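Local structure of cytoplasmic protein (Cryptococcus neoformans var. grubii serotype A, 7LPO) at residues Y162-D167 with D234-H239; G456-T461 with W466-A471; I522-D527 with Q550-C555. The protein probably hydrolyses the beta-glucosidic bond of steryl glucosides, as a sterylglucosidase of glycoside hydrolase family 5. One frame throughout, in Å; residues are numbered along the deposited sequence.

Contact 1 of 3, residues Y162-D167 with D234-H239; sequences YACGID and DFLQDH
Ala163 and Cys164 meet Phe235 and Leu236 where a short helix, 159-163, ends in a Schellman motif and leans on the long helix 232-254. Both helices lie in the chain between barrel strands 137-143 and 263-267 of this family 5 (beta/alpha) barrel. Two apolar side-chain contacts join the segments. Ala163 points its methyl at the Phe235 ring, CB lying 4.1 Å from CE1 on an oblique line. One residue further along each segment, Cys164 SG rests 3.8 Å from Leu236 CD1. Leu236 reaches that far because its second torsion is extended (chi2 175°), which sends CD1 forward toward the sulfur. Helix 206-221 borders the same spot, with Ile211 and Phe214 against Cys164 and Phe215 against Leu236, while Ile227 touches both Ala163 and Phe235. Gly165, with positive phi, closes the short helix through its N, 2.9 Å from Tyr162 O. The Phe235 ring is braced from within its own helix: His239 lays CE1 3.4 Å above the ring plane, offset toward the rim. What fixes the imidazole there is its ND1-H, which donates in the ring plane to Phe235 O at 2.8 Å, with an N-H...O angle of 158°.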
loop_
_atom_site.group_PDB
_atom_site.type_symbol
_atom_site.label_atom_id
_atom_site.label_comp_id
_atom_site.label_asym_id
_atom_site.label_seq_id
_atom_site.Cartn_x
_atom_site.Cartn_y
_atom_site.Cartn_z
ATOM N N TYR A 162 -14.754 3.501 20.005
ATOM C CA TYR A 162 -15.854 3.799 20.911
ATOM C C TYR A 162 -17.161 3.948 20.151
ATOM O O TYR A 162 -18.204 3.468 20.603
ATOM C CB TYR A 162 -15.539 5.065 21.695
ATOM C CG TYR A 162 -14.494 4.878 22.747
ATOM C CD1 TYR A 162 -14.779 4.182 23.914
ATOM C CD2 TYR A 162 -13.225 5.388 22.584
ATOM C CE1 TYR A 162 -13.838 4.017 24.890
ATOM C CE2 TYR A 162 -12.271 5.228 23.563
ATOM C CZ TYR A 162 -12.589 4.546 24.716
ATOM O OH TYR A 162 -11.640 4.385 25.692
ATOM N N ALA A 163 -17.124 4.589 18.981
ATOM C CA ALA A 163 -18.335 4.702 18.177
ATOM C C ALA A 163 -18.907 3.329 17.840
ATOM O O ALA A 163 -20.135 3.175 17.755
ATOM C CB ALA A 163 -18.049 5.498 16.909
ATOM N N CYS A 164 -18.041 2.323 17.670
ATOM C CA CYS A 164 -18.449 0.953 17.372
ATOM C C CYS A 164 -18.789 0.144 18.619
ATOM O O CYS A 164 -19.075 -1.054 18.505
ATOM C CB CYS A 164 -17.350 0.237 16.583
ATOM S SG CYS A 164 -17.108 0.939 14.915
ATOM N N GLY A 165 -18.787 0.770 19.794
ATOM C CA GLY A 165 -19.167 0.081 21.009
ATOM C C GLY A 165 -18.122 -0.857 21.550
ATOM O O GLY A 165 -18.461 -1.812 22.247
ATOM N N ILE A 166 -16.853 -0.605 21.256
ATOM C CA ILE A 166 -15.752 -1.483 21.620
ATOM C C ILE A 166 -14.937 -0.776 22.688
ATOM O O ILE A 166 -14.640 0.416 22.556
ATOM C CB ILE A 166 -14.881 -1.824 20.394
ATOM C CG1 ILE A 166 -15.584 -2.857 19.515
ATOM C CG2 ILE A 166 -13.528 -2.357 20.821
ATOM C CD1 ILE A 166 -15.058 -2.915 18.098
ATOM N N ASP A 167 -14.600 -1.499 23.755
ATOM C CA ASP A 167 -13.704 -0.985 24.783
ATOM C C ASP A 167 -12.268 -1.280 24.367
ATOM O O ASP A 167 -11.847 -2.452 24.420
ATOM C CB ASP A 167 -14.007 -1.616 26.131
ATOM C CG ASP A 167 -13.357 -0.857 27.298
ATOM O OD1 ASP A 167 -12.311 -0.200 27.068
ATOM O OD2 ASP A 167 -13.892 -0.913 28.437
ATOM N N ASP A 234 -22.999 4.762 7.779
ATOM C CA ASP A 234 -22.932 6.121 7.244
ATOM C C ASP A 234 -22.090 7.023 8.137
ATOM O O ASP A 234 -21.296 7.832 7.646
ATOM C CB ASP A 234 -24.343 6.694 7.079
ATOM C CG ASP A 234 -25.054 6.151 5.833
ATOM O OD1 ASP A 234 -24.365 5.834 4.835
ATOM O OD2 ASP A 234 -26.299 6.025 5.853
ATOM N N PHE A 235 -22.254 6.899 9.452
ATOM C CA PHE A 235 -21.435 7.670 10.380
ATOM C C PHE A 235 -19.949 7.486 10.073
ATOM O O PHE A 235 -19.226 8.462 9.850
ATOM C CB PHE A 235 -21.782 7.245 11.812
ATOM C CG PHE A 235 -21.108 8.053 12.880
ATOM C CD1 PHE A 235 -19.857 7.695 13.353
ATOM C CD2 PHE A 235 -21.734 9.155 13.429
ATOM C CE1 PHE A 235 -19.238 8.437 14.345
ATOM C CE2 PHE A 235 -21.119 9.901 14.414
ATOM C CZ PHE A 235 -19.877 9.541 14.874
ATOM N N LEU A 236 -19.482 6.236 10.013
ATOM C CA LEU A 236 -18.059 6.000 9.777
ATOM C C LEU A 236 -17.640 6.450 8.380
ATOM O O LEU A 236 -16.627 7.141 8.227
ATOM C CB LEU A 236 -17.718 4.522 9.984
ATOM C CG LEU A 236 -17.879 3.995 11.412
ATOM C CD1 LEU A 236 -17.632 2.482 11.523
ATOM C CD2 LEU A 236 -16.964 4.753 12.364
ATOM N N GLN A 237 -18.398 6.075 7.342
ATOM C CA GLN A 237 -17.986 6.435 5.987
ATOM C C GLN A 237 -18.023 7.947 5.784
ATOM O O GLN A 237 -17.115 8.518 5.170
ATOM C CB GLN A 237 -18.870 5.741 4.942
ATOM C CG GLN A 237 -18.627 4.248 4.791
ATOM C CD GLN A 237 -19.094 3.695 3.442
ATOM O OE1 GLN A 237 -18.954 4.342 2.398
ATOM N NE2 GLN A 237 -19.635 2.478 3.462
ATOM N N ASP A 238 -19.064 8.617 6.290
ATOM C CA ASP A 238 -19.174 10.063 6.106
ATOM C C ASP A 238 -18.043 10.804 6.810
ATOM O O ASP A 238 -17.532 11.804 6.295
ATOM C CB ASP A 238 -20.526 10.572 6.621
ATOM C CG ASP A 238 -21.684 10.197 5.718
ATOM O OD1 ASP A 238 -21.455 9.599 4.648
ATOM O OD2 ASP A 238 -22.838 10.493 6.085
ATOM N N HIS A 239 -17.652 10.358 8.005
ATOM C CA HIS A 239 -16.565 11.053 8.695
ATOM C C HIS A 239 -15.233 10.821 7.983
ATOM O O HIS A 239 -14.410 11.737 7.875
ATOM C CB HIS A 239 -16.494 10.615 10.164
ATOM C CG HIS A 239 -17.466 11.332 11.053
ATOM N ND1 HIS A 239 -18.758 10.893 11.250
ATOM C CD2 HIS A 239 -17.341 12.466 11.787
ATOM C CE1 HIS A 239 -19.386 11.723 12.068
ATOM N NE2 HIS A 239 -18.550 12.690 12.404
#

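Contact 2 of 3, residues G456-T461 with W466-A471; sequences GLTLMT and WFNADA
Leu457 drives its methyl CD2 to 3.3 Å from Phe467 O, so that an apolar branch presses on a strand carbonyl; the same methyl also lies 3.7 Å from Phe467 CE2, obliquely to the ring. The motif is a helix-loop-strand unit in the segment following barrel strand 447-449: helix 456-461 turns through a short loop into strand 467-469, which pairs antiparallel with 486-488. The axes of helix and strand make an angle of 116°. With CG anti to its own backbone N (chi1 175°), Leu457 projects its fork at the strand, while its CB faces the Asn468 carboxamide, 3.7 Å from OD1. Polar linkage between the segments is indirect. A water accepts from Leu457 N at 3.1 Å and also hydrogen-bonds Asn468 OD1, tying the first turn of the helix to the strand. Asp455, just ahead of the helix, bonds both Thr458 OG1 and Asn468 ND2, one through each carboxylate oxygen, and thereby fixes which way round the amide lies. Ile493, Met496 and Ile497 of helix 490-512 back Asn468. Its OD1 takes a second donor, the backbone N of Ala469, at 2.6 Å on a lone pair in the carbonyl plane.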
loop_
_atom_site.group_PDB
_atom_site.type_symbol
_atom_site.label_atom_id
_atom_site.label_comp_id
_atom_site.label_asym_id
_atom_site.label_seq_id
_atom_site.Cartn_x
_atom_site.Cartn_y
_atom_site.Cartn_z
ATOM N N GLY A 456 4.708 -12.810 -1.654
ATOM C CA GLY A 456 4.227 -13.145 -0.324
ATOM C C GLY A 456 5.102 -14.146 0.405
ATOM O O GLY A 456 5.309 -14.032 1.615
ATOM N N LEU A 457 5.605 -15.154 -0.306
ATOM C CA LEU A 457 6.492 -16.112 0.338
ATOM C C LEU A 457 7.688 -15.401 0.965
ATOM O O LEU A 457 8.078 -15.690 2.103
ATOM C CB LEU A 457 6.959 -17.159 -0.675
ATOM C CG LEU A 457 7.990 -18.140 -0.111
ATOM C CD1 LEU A 457 7.340 -19.016 0.960
ATOM C CD2 LEU A 457 8.610 -19.014 -1.188
ATOM N N THR A 458 8.316 -14.502 0.212
ATOM C CA THR A 458 9.468 -13.777 0.732
ATOM C C THR A 458 9.071 -12.877 1.896
ATOM O O THR A 458 9.749 -12.843 2.931
ATOM C CB THR A 458 10.109 -12.964 -0.392
ATOM O OG1 THR A 458 10.473 -13.848 -1.467
ATOM C CG2 THR A 458 11.334 -12.236 0.103
ATOM N N LEU A 459 7.957 -12.161 1.749
ATOM C CA LEU A 459 7.499 -11.261 2.800
ATOM C C LEU A 459 7.240 -12.011 4.100
ATOM O O LEU A 459 7.693 -11.590 5.169
ATOM C CB LEU A 459 6.238 -10.546 2.331
ATOM C CG LEU A 459 5.724 -9.358 3.135
ATOM C CD1 LEU A 459 6.726 -8.242 3.126
ATOM C CD2 LEU A 459 4.390 -8.902 2.561
ATOM N N MET A 460 6.523 -13.135 4.032
ATOM C CA MET A 460 6.113 -13.802 5.265
ATOM C C MET A 460 7.251 -14.573 5.920
ATOM O O MET A 460 7.328 -14.636 7.152
ATOM C CB MET A 460 4.943 -14.746 4.993
ATOM C CG MET A 460 3.776 -14.094 4.273
ATOM S SD MET A 460 2.998 -12.738 5.209
ATOM C CE MET A 460 2.439 -13.609 6.645
ATOM N N THR A 461 8.125 -15.192 5.131
ATOM C CA THR A 461 9.205 -15.998 5.689
ATOM C C THR A 461 10.460 -15.186 5.950
ATOM O O THR A 461 11.393 -15.709 6.582
ATOM C CB THR A 461 9.547 -17.157 4.752
ATOM O OG1 THR A 461 10.072 -16.637 3.525
ATOM C CG2 THR A 461 8.308 -17.992 4.459
ATOM N N TRP A 466 14.942 -20.622 -2.382
ATOM C CA TRP A 466 15.328 -21.232 -3.649
ATOM C C TRP A 466 14.126 -21.780 -4.400
ATOM O O TRP A 466 14.283 -22.280 -5.520
ATOM C CB TRP A 466 16.362 -22.347 -3.419
ATOM C CG TRP A 466 15.969 -23.355 -2.381
ATOM C CD1 TRP A 466 16.291 -23.331 -1.058
ATOM C CD2 TRP A 466 15.190 -24.542 -2.581
ATOM N NE1 TRP A 466 15.748 -24.420 -0.414
ATOM C CE2 TRP A 466 15.070 -25.180 -1.330
ATOM C CE3 TRP A 466 14.584 -25.126 -3.696
ATOM C CZ2 TRP A 466 14.355 -26.362 -1.160
ATOM C CZ3 TRP A 466 13.881 -26.302 -3.528
ATOM C CH2 TRP A 466 13.766 -26.907 -2.267
ATOM N N PHE A 467 12.943 -21.706 -3.797
ATOM C CA PHE A 467 11.680 -22.052 -4.425
ATOM C C PHE A 467 10.704 -20.903 -4.218
ATOM O O PHE A 467 10.916 -20.020 -3.384
ATOM C CB PHE A 467 11.082 -23.321 -3.816
ATOM C CG PHE A 467 10.769 -23.182 -2.358
ATOM C CD1 PHE A 467 11.749 -23.399 -1.409
ATOM C CD2 PHE A 467 9.505 -22.796 -1.937
ATOM C CE1 PHE A 467 11.481 -23.255 -0.058
ATOM C CE2 PHE A 467 9.231 -22.645 -0.592
ATOM C CZ PHE A 467 10.224 -22.878 0.351
ATOM N N ASN A 468 9.622 -20.922 -4.981
ATOM C CA ASN A 468 8.531 -19.976 -4.789
ATOM C C ASN A 468 7.307 -20.594 -5.444
ATOM O O ASN A 468 7.373 -21.698 -5.991
ATOM C CB ASN A 468 8.864 -18.586 -5.349
ATOM C CG ASN A 468 8.095 -17.471 -4.645
ATOM O OD1 ASN A 468 6.915 -17.624 -4.314
ATOM N ND2 ASN A 468 8.765 -16.345 -4.409
ATOM N N ALA A 469 6.185 -19.888 -5.376
ATOM C CA ALA A 469 4.940 -20.431 -5.894
ATOM C C ALA A 469 4.062 -19.300 -6.400
ATOM O O ALA A 469 4.110 -18.174 -5.891
ATOM C CB ALA A 469 4.199 -21.241 -4.828
ATOM N N ASP A 470 3.246 -19.625 -7.400
ATOM C CA ASP A 470 2.403 -18.645 -8.076
ATOM C C ASP A 470 1.134 -18.439 -7.258
ATOM O O ASP A 470 0.113 -19.094 -7.482
ATOM C CB ASP A 470 2.087 -19.118 -9.487
ATOM C CG ASP A 470 1.101 -18.208 -10.199
ATOM O OD1 ASP A 470 0.831 -17.089 -9.700
ATOM O OD2 ASP A 470 0.599 -18.618 -11.261
ATOM N N ALA A 471 1.188 -17.478 -6.327
ATOM C CA ALA A 471 0.092 -17.302 -5.376
ATOM C C ALA A 471 -1.174 -16.775 -6.046
ATOM O O ALA A 471 -2.290 -17.136 -5.648
ATOM C CB ALA A 471 0.524 -16.359 -4.249
HETATM O O HOH W 1 5.520 -15.470 -3.360
#

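Contact 3 of 3, residues I522-D527 with Q550-C555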
loop_
_atom_site.group_PDB
_atom_site.type_symbol
_atom_site.label_atom_id
_atom_site.label_comp_id
_atom_site.label_asym_id
_atom_site.label_seq_id
_atom_site.Cartn_x
_atom_site.Cartn_y
_atom_site.Cartn_z
ATOM N N ILE A 522 4.867 -2.354 -3.702
ATOM C CA ILE A 522 5.638 -3.560 -3.988
ATOM C C ILE A 522 6.960 -3.417 -3.254
ATOM O O ILE A 522 7.500 -2.311 -3.148
ATOM C CB ILE A 522 5.828 -3.768 -5.512
ATOM C CG1 ILE A 522 6.663 -5.025 -5.793
ATOM C CG2 ILE A 522 6.481 -2.563 -6.164
ATOM C CD1 ILE A 522 6.541 -5.524 -7.215
ATOM N N GLY A 523 7.453 -4.522 -2.696
ATOM C CA GLY A 523 8.689 -4.458 -1.929
ATOM C C GLY A 523 9.051 -5.788 -1.306
ATOM O O GLY A 523 8.354 -6.790 -1.479
ATOM N N ILE A 524 10.159 -5.776 -0.567
ATOM C CA ILE A 524 10.703 -6.980 0.067
ATOM C C ILE A 524 11.220 -6.633 1.454
ATOM O O ILE A 524 11.527 -5.470 1.749
ATOM C CB ILE A 524 11.844 -7.619 -0.758
ATOM C CG1 ILE A 524 12.978 -6.613 -0.977
ATOM C CG2 ILE A 524 11.338 -8.107 -2.116
ATOM C CD1 ILE A 524 14.183 -6.793 -0.072
ATOM N N PRO A 525 11.340 -7.636 2.328
ATOM C CA PRO A 525 11.880 -7.395 3.678
ATOM C C PRO A 525 13.404 -7.430 3.714
ATOM O O PRO A 525 14.039 -8.336 3.168
ATOM C CB PRO A 525 11.289 -8.539 4.506
ATOM C CG PRO A 525 11.169 -9.680 3.489
ATOM C CD PRO A 525 10.807 -9.006 2.170
ATOM N N TYR A 526 13.987 -6.451 4.397
ATOM C CA TYR A 526 15.432 -6.359 4.525
ATOM C C TYR A 526 15.964 -7.059 5.769
ATOM O O TYR A 526 17.163 -7.362 5.827
ATOM C CB TYR A 526 15.863 -4.887 4.531
ATOM C CG TYR A 526 15.902 -4.285 3.146
ATOM C CD1 TYR A 526 17.024 -4.410 2.350
ATOM C CD2 TYR A 526 14.807 -3.614 2.624
ATOM C CE1 TYR A 526 17.062 -3.874 1.072
ATOM C CE2 TYR A 526 14.839 -3.077 1.339
ATOM C CZ TYR A 526 15.975 -3.215 0.580
ATOM O OH TYR A 526 16.037 -2.670 -0.667
ATOM N N ASP A 527 15.106 -7.335 6.751
ATOM C CA ASP A 527 15.520 -8.031 7.969
ATOM C C ASP A 527 15.537 -9.544 7.794
ATOM O O ASP A 527 15.149 -10.286 8.701
ATOM C CB ASP A 527 14.621 -7.630 9.138
ATOM C CG ASP A 527 13.135 -7.857 8.863
ATOM O OD1 ASP A 527 12.710 -7.786 7.689
ATOM O OD2 ASP A 527 12.379 -8.076 9.837
ATOM N N GLN A 550 19.052 -8.365 -2.368
ATOM C CA GLN A 550 19.224 -7.864 -3.723
ATOM C C GLN A 550 18.521 -8.759 -4.741
ATOM O O GLN A 550 17.800 -8.270 -5.613
ATOM C CB GLN A 550 20.708 -7.757 -4.039
ATOM C CG GLN A 550 21.017 -7.196 -5.403
ATOM C CD GLN A 550 22.461 -6.756 -5.530
ATOM O OE1 GLN A 550 23.143 -7.143 -6.470
ATOM N NE2 GLN A 550 22.931 -5.957 -4.588
ATOM N N LYS A 551 18.725 -10.075 -4.644
ATOM C CA LYS A 551 18.035 -10.985 -5.556
ATOM C C LYS A 551 16.522 -10.865 -5.413
ATOM O O LYS A 551 15.795 -10.782 -6.411
ATOM C CB LYS A 551 18.480 -12.426 -5.300
ATOM C CG LYS A 551 19.934 -12.722 -5.639
ATOM C CD LYS A 551 20.207 -14.217 -5.538
ATOM C CE LYS A 551 21.601 -14.518 -5.023
ATOM N NZ LYS A 551 22.656 -13.837 -5.829
ATOM N N ALA A 552 16.022 -10.883 -4.176
ATOM C CA ALA A 552 14.582 -10.762 -3.962
ATOM C C ALA A 552 14.052 -9.467 -4.557
ATOM O O ALA A 552 13.066 -9.467 -5.303
ATOM C CB ALA A 552 14.268 -10.836 -2.465
ATOM N N MET A 553 14.692 -8.346 -4.224
ATOM C CA MET A 553 14.316 -7.045 -4.768
ATOM C C MET A 553 14.338 -7.057 -6.297
ATOM O O MET A 553 13.402 -6.586 -6.943
ATOM C CB MET A 553 15.275 -5.976 -4.242
ATOM C CG MET A 553 14.900 -4.547 -4.560
ATOM S SD MET A 553 13.597 -3.900 -3.468
ATOM C CE MET A 553 12.331 -3.662 -4.594
ATOM N N ASP A 554 15.430 -7.570 -6.873
ATOM C CA ASP A 554 15.582 -7.569 -8.330
ATOM C C ASP A 554 14.536 -8.439 -9.016
ATOM O O ASP A 554 14.087 -8.106 -10.117
ATOM C CB ASP A 554 16.997 -8.039 -8.685
ATOM C CG ASP A 554 17.290 -7.968 -10.170
ATOM O OD1 ASP A 554 16.965 -6.950 -10.811
ATOM O OD2 ASP A 554 17.856 -8.943 -10.705
ATOM N N CYS A 555 14.129 -9.544 -8.387
ATOM C CA CYS A 555 13.042 -10.355 -8.934
ATOM C C CYS A 555 11.728 -9.577 -8.957
ATOM O O CYS A 555 11.010 -9.568 -9.966
ATOM C CB CYS A 555 12.891 -11.635 -8.117
ATOM S SG CYS A 555 11.441 -12.603 -8.563
#
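Ile524 and Met553 carry the contact between the loop 522-527, which leaves barrel strand 518-522, and helix 547-559, which leads on to the next barrel strand, 567-570. This is the strand-loop-helix unit of a (beta/alpha) barrel, here packed through buried side chains. In family 5 enzymes the nucleophilic glutamate lies at the C-terminal end of this seventh strand, so the loop probably runs close to the active site.

The apolar contacts centre on the two branches of Ile524. CG1 sits between the backbone N and the carbonyl carbon (chi1 58°), and it meets the Met553 chain at two points, 3.7 Å from SD and 4.0 Å from CB. The other branch goes to the preceding residue of the helix: CG2 lies 4.0 Å from Ala552 CB. Met553 thus receives one arm of the isoleucine and Ala552 the other, with the branch point straddling neighbouring positions of a single turn. The same CG2 also approaches the backbone, methyl against carbonyl, at 3.9 Å from Ala552 O.

The sulfur contacts come next. Met553 starts with CG anti to its backbone N; the bend at chi2 (79°) turns SD toward the loop, and chi3 then sets only where the terminal CE goes. There SD also meets Tyr526, whose OH approaches it to 3.9 Å; the phenol touches the thioether by its hydroxyl and not by its ring.

Polar and cationic partners lie around this apolar patch. Tyr526 O accepts from Gln549 NE2, and the Tyr526 ring makes a cation-pi contact with Arg660. On the helix, Asp554 forms salt bridges with Arg667 and Arg494, one from each carboxylate oxygen.

An aliphatic-on-aromatic contact within the loop completes the set. Ile524 CD1 stands over the centre of the Tyr526 ring, 3.9 Å above its plane.

How the contacts relate
The three contacts sample three connections of one barrel, of which those of contacts 2 and 3 are successive: contact 1 lies between the third and fourth strands, contact 2 between the sixth and seventh, and contact 3 between the seventh and eighth. Contacts 2 and 3 form a continuous patch, their centres 11 Å apart. Thr458 O packs 3.5 Å from Pro525 CG, and Thr458 CG2 lies 4.1 Å from Ala552 CB; Trp464 touches both Thr458 and Ala552. Contact 1 stands apart, its centre 37 Å from that of contact 2 and 38 Å from that of contact 3, on the opposite side of the chain's centre from the latter. By family analogy, the loop of contact 3 probably runs near the catalytic centre.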